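Local coordinates for sulfite dehydrogenase (Paracoccus pantotrophus, PDB 2XTS) that oxidises protein-bound sulfane sulfur at a molybdenum cofactor, in a complex with a haem-carrying cytochrome subunit that probably takes up the electrons, at the interface of chains A and B and the interface of chains A and C. Sequence-based numbering; all coordinates share one arbitrary frame. Chains: chain A/B, Sulfite dehydrogenase; chain C, Cytochrome.

Contact 1: the interface of chains A and B. Residues chain A 41, 49, 52-54, 75; chain B 20-22.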
# COMPACT_ATOMS: atom_id res chain seq x y z
N TYR A 41 5.42 20.38 -3.61
CA TYR A 41 5.24 21.10 -4.86
C TYR A 41 6.31 22.18 -4.96
O TYR A 41 6.55 22.89 -3.97
CB TYR A 41 3.84 21.70 -4.84
CG TYR A 41 3.53 22.65 -5.97
CD1 TYR A 41 3.56 22.23 -7.29
CD2 TYR A 41 3.17 23.94 -5.71
CE1 TYR A 41 3.27 23.10 -8.32
CE2 TYR A 41 2.86 24.81 -6.72
CZ TYR A 41 2.91 24.39 -8.02
OH TYR A 41 2.59 25.29 -9.02
N PRO A 49 -0.22 25.25 -12.19
CA PRO A 49 -0.24 24.12 -11.26
C PRO A 49 -1.15 22.97 -11.72
O PRO A 49 -1.13 21.91 -11.10
CB PRO A 49 -0.74 24.75 -9.96
CG PRO A 49 -1.55 25.89 -10.41
CD PRO A 49 -0.92 26.43 -11.65
N SER A 52 1.64 20.24 -14.30
CA SER A 52 2.71 20.29 -13.33
C SER A 52 2.90 18.93 -12.69
O SER A 52 2.33 17.92 -13.11
CB SER A 52 2.41 21.39 -12.30
OG SER A 52 3.53 21.68 -11.49
N ILE A 53 3.75 18.96 -11.67
CA ILE A 53 4.34 17.80 -11.04
C ILE A 53 4.37 18.06 -9.54
O ILE A 53 4.61 19.18 -9.09
CB ILE A 53 5.80 17.61 -11.57
CG1 ILE A 53 6.47 16.36 -11.01
CG2 ILE A 53 6.69 18.86 -11.33
CD1 ILE A 53 5.91 15.13 -11.54
N ASN A 54 4.20 16.99 -8.75
CA ASN A 54 4.60 17.04 -7.35
C ASN A 54 5.46 15.81 -7.05
O ASN A 54 5.72 15.02 -7.97
CB ASN A 54 3.42 17.26 -6.40
CG ASN A 54 2.45 16.10 -6.36
OD1 ASN A 54 2.85 14.95 -6.52
ND2 ASN A 54 1.17 16.39 -6.07
N HIS A 75 0.05 15.91 -13.97
CA HIS A 75 -1.11 16.20 -14.84
C HIS A 75 -0.74 17.24 -15.87
O HIS A 75 0.20 18.01 -15.68
CB HIS A 75 -2.29 16.78 -14.03
CG HIS A 75 -2.56 16.04 -12.78
ND1 HIS A 75 -2.67 16.61 -11.53
CD2 HIS A 75 -2.66 14.70 -12.62
CE1 HIS A 75 -2.88 15.64 -10.64
NE2 HIS A 75 -2.88 14.48 -11.29
N GLU B 20 -8.31 19.22 -10.80
CA GLU B 20 -7.60 19.81 -9.66
C GLU B 20 -6.09 19.91 -9.90
O GLU B 20 -5.45 19.11 -10.61
CB GLU B 20 -7.84 18.96 -8.42
CG GLU B 20 -9.27 18.99 -7.91
CD GLU B 20 -9.39 18.29 -6.57
OE1 GLU B 20 -9.31 18.95 -5.51
OE2 GLU B 20 -9.53 17.05 -6.56
N ALA B 21 -5.48 20.90 -9.24
CA ALA B 21 -4.06 21.20 -9.35
C ALA B 21 -3.24 20.21 -8.54
O ALA B 21 -3.77 19.52 -7.66
CB ALA B 21 -3.79 22.62 -8.88
N VAL B 22 -1.94 20.14 -8.84
CA VAL B 22 -1.01 19.24 -8.16
C VAL B 22 -0.69 19.68 -6.74
O VAL B 22 -0.06 18.93 -5.98
CB VAL B 22 0.32 19.06 -8.92
CG1 VAL B 22 0.10 18.44 -10.31
CG2 VAL B 22 1.06 20.36 -8.96

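Contact 2: the interface of chains A and C. Residues chain A 305-308, 339, 390; chain C 170, 172.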
# COMPACT_ATOMS: atom_id res chain seq x y z
N ASP A 305 33.12 7.18 -0.64
CA ASP A 305 34.25 8.05 -0.96
C ASP A 305 34.19 8.55 -2.39
O ASP A 305 35.21 8.78 -3.03
CB ASP A 305 35.58 7.34 -0.63
CG ASP A 305 35.82 6.08 -1.42
OD1 ASP A 305 35.03 5.75 -2.33
OD2 ASP A 305 36.87 5.44 -1.13
N GLY A 306 32.98 8.77 -2.89
CA GLY A 306 32.79 9.42 -4.20
C GLY A 306 33.13 8.57 -5.41
O GLY A 306 33.40 9.11 -6.48
N GLY A 307 33.13 7.25 -5.22
CA GLY A 307 33.37 6.32 -6.30
C GLY A 307 34.78 5.79 -6.43
O GLY A 307 35.07 5.08 -7.36
N LYS A 308 35.63 6.08 -5.45
CA LYS A 308 36.97 5.49 -5.44
C LYS A 308 36.89 4.00 -5.06
O LYS A 308 37.68 3.20 -5.55
CB LYS A 308 37.87 6.24 -4.46
CG LYS A 308 38.25 7.62 -4.90
CD LYS A 308 39.18 8.27 -3.89
CE LYS A 308 39.71 9.59 -4.39
NZ LYS A 308 40.72 10.14 -3.46
N LEU A 339 31.33 11.00 0.79
CA LEU A 339 30.67 11.26 -0.48
C LEU A 339 29.94 9.99 -0.85
O LEU A 339 30.51 9.06 -1.43
CB LEU A 339 31.67 11.69 -1.54
CG LEU A 339 32.27 13.09 -1.36
CD1 LEU A 339 33.49 13.23 -2.25
CD2 LEU A 339 31.25 14.20 -1.61
N ALA A 390 33.86 15.97 -9.45
CA ALA A 390 34.62 15.70 -10.68
C ALA A 390 36.11 15.77 -10.41
O ALA A 390 36.91 15.51 -11.33
CB ALA A 390 34.25 16.71 -11.78
OXT ALA A 390 36.55 16.13 -9.33
N VAL C 170 38.83 8.04 -10.10
CA VAL C 170 37.74 9.01 -10.23
C VAL C 170 38.08 10.34 -9.55
O VAL C 170 38.76 10.37 -8.52
CB VAL C 170 36.42 8.45 -9.62
CG1 VAL C 170 36.47 8.46 -8.09
CG2 VAL C 170 35.22 9.22 -10.14
N VAL C 172 37.05 13.47 -7.25
CA VAL C 172 36.15 13.61 -6.10
C VAL C 172 36.13 15.02 -5.50
O VAL C 172 35.68 15.22 -4.37
CB VAL C 172 36.49 12.57 -5.00
CG1 VAL C 172 36.21 11.19 -5.52
CG2 VAL C 172 37.95 12.71 -4.52

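Contact 1: the interface of chains A and B
A loop near the N-terminus of chain B, B:Glu20 to B:Val22, meets a concave site on chain A built from two loop stretches (A:Tyr41 and A:Pro49), strand 52-53 with the adjoining loop residue A:Asn54, and strand 74-75. The site belongs to the two-fold symmetric interface between two molybdenum subunits. B:Val22 is the plug of this site, held by its backbone at both ends and by contacts on both methyls. Its amide N donates to the carbonyl O of A:Pro49 over 3.0 Å; the bond is nearly straight at the hydrogen, 172°, but the donor is tilted 27° from the carbonyl plane. Its own carbonyl O accepts from ND2 of the A:Asn54 amide at 2.8 Å, approached in the carbonyl plane on a lone pair, with the acceptor close to the plane of the asparagine amide. A:Asn54 reaches it with CG set between its backbone N and carbonyl carbon (chi1 67°), turning the amide towards the incoming loop. Putting a leucine here would probably leave the B:Val22 carbonyl without this donor and the B:Val22 backbone freer to shift. The methyls of B:Val22 fork to different walls. CG2 comes in over the CD1-CE1 rim of the A:Tyr41 ring, 3.5 Å from CD1, the two side chains crossing at about a right angle; CB of A:Ser52 bounds the same methyl. The hydroxyl OG of A:Ser52 and the carbonyl O of A:Ile53 lie at the in-plane edge of that ring, neighbours that probably help to set its orientation. B:Ala21 adds a lighter touch, its CB lying 3.9 Å from CB of A:Pro49. A:His75, between the molybdenum-pocket residue A:Arg74 and the haem-pocket residue A:His76, passes B:Val22 in the opposite direction. The other methyl, CG1 of B:Val22, packs 3.5 Å from imidazole atom ND1 of A:His75 and 3.6 Å from the carbonyl O of A:Ser52.

Contact 2: the interface of chains A and C
This is a heteromeric, mainly apolar patch in which an extended loop of the cytochrome subunit lies on the molybdenum subunit, helping to fasten the two chains of the SoxCD complex together. C:Val170 and C:Val172 bring their side chains to the loop A:Asp305 to A:Lys308, and C:Val172 also reaches A:Leu339. The lysine works here through its aliphatic part. With CG anti to the carbonyl carbon (chi1 -71°) and the chain extended beyond it, A:Lys308 runs as a straight rod past both valines: CG lies 3.7 Å from CG1 of C:Val170, and CE lies 3.6 Å from CG2 of C:Val172, which it crosses at about a right angle. The amino group NZ runs on past that methyl, and the closest packing is by the methylenes. C:Val172 divides its branches. While CG2 takes the lysine, CG1 drops onto the backbone of the loop, 3.6 Å from the carbonyl O of A:Asp305 and close to that of A:Gly306. C:Val170 uses the same strip of backbone, its CG1 resting 3.5 Å from the carbonyl O of A:Gly306 and beside the carbonyl carbon of A:Gly307. At A:Gly306 a side chain would probably run into CG1 of C:Val172; both glycines have positive phi angles, 73° and 98°, which bend the loop here. From another direction, A:Leu339 offers methyl CD1 to C:Val172, 3.6 Å from its carbonyl O, in an oblique approach. The C-terminal carboxylate of A:Ala390 stands beside the backbone N of C:Val172, without forming a bond to it. In the fold, the glycine turn follows strand 297-303 and leads to strand 311-312, A:Leu339 lies near the start of strand 338-346, and A:Ala390 directly follows strand 384-389; on the cytochrome side, the valines come after the C:Cys164-C:Cys168 disulfide and just before strand 174-177.

Contact 1 and contact 2 both lie on chain A, with the centres of their C-alpha atoms about 36 Å apart, and they share no residue or secondary-structure element. Contact 1 joins the two molybdenum subunits and recurs with the chains exchanged, whereas contact 2 joins one such subunit to its cytochrome. Chain A therefore receives a valine-bearing loop from a different partner at each place, one near its cofactor pockets and one near its C-terminus. Together they suggest a way of tying two molybdenum and two cytochrome chains into the deposited assembly, without one contact directly touching the other.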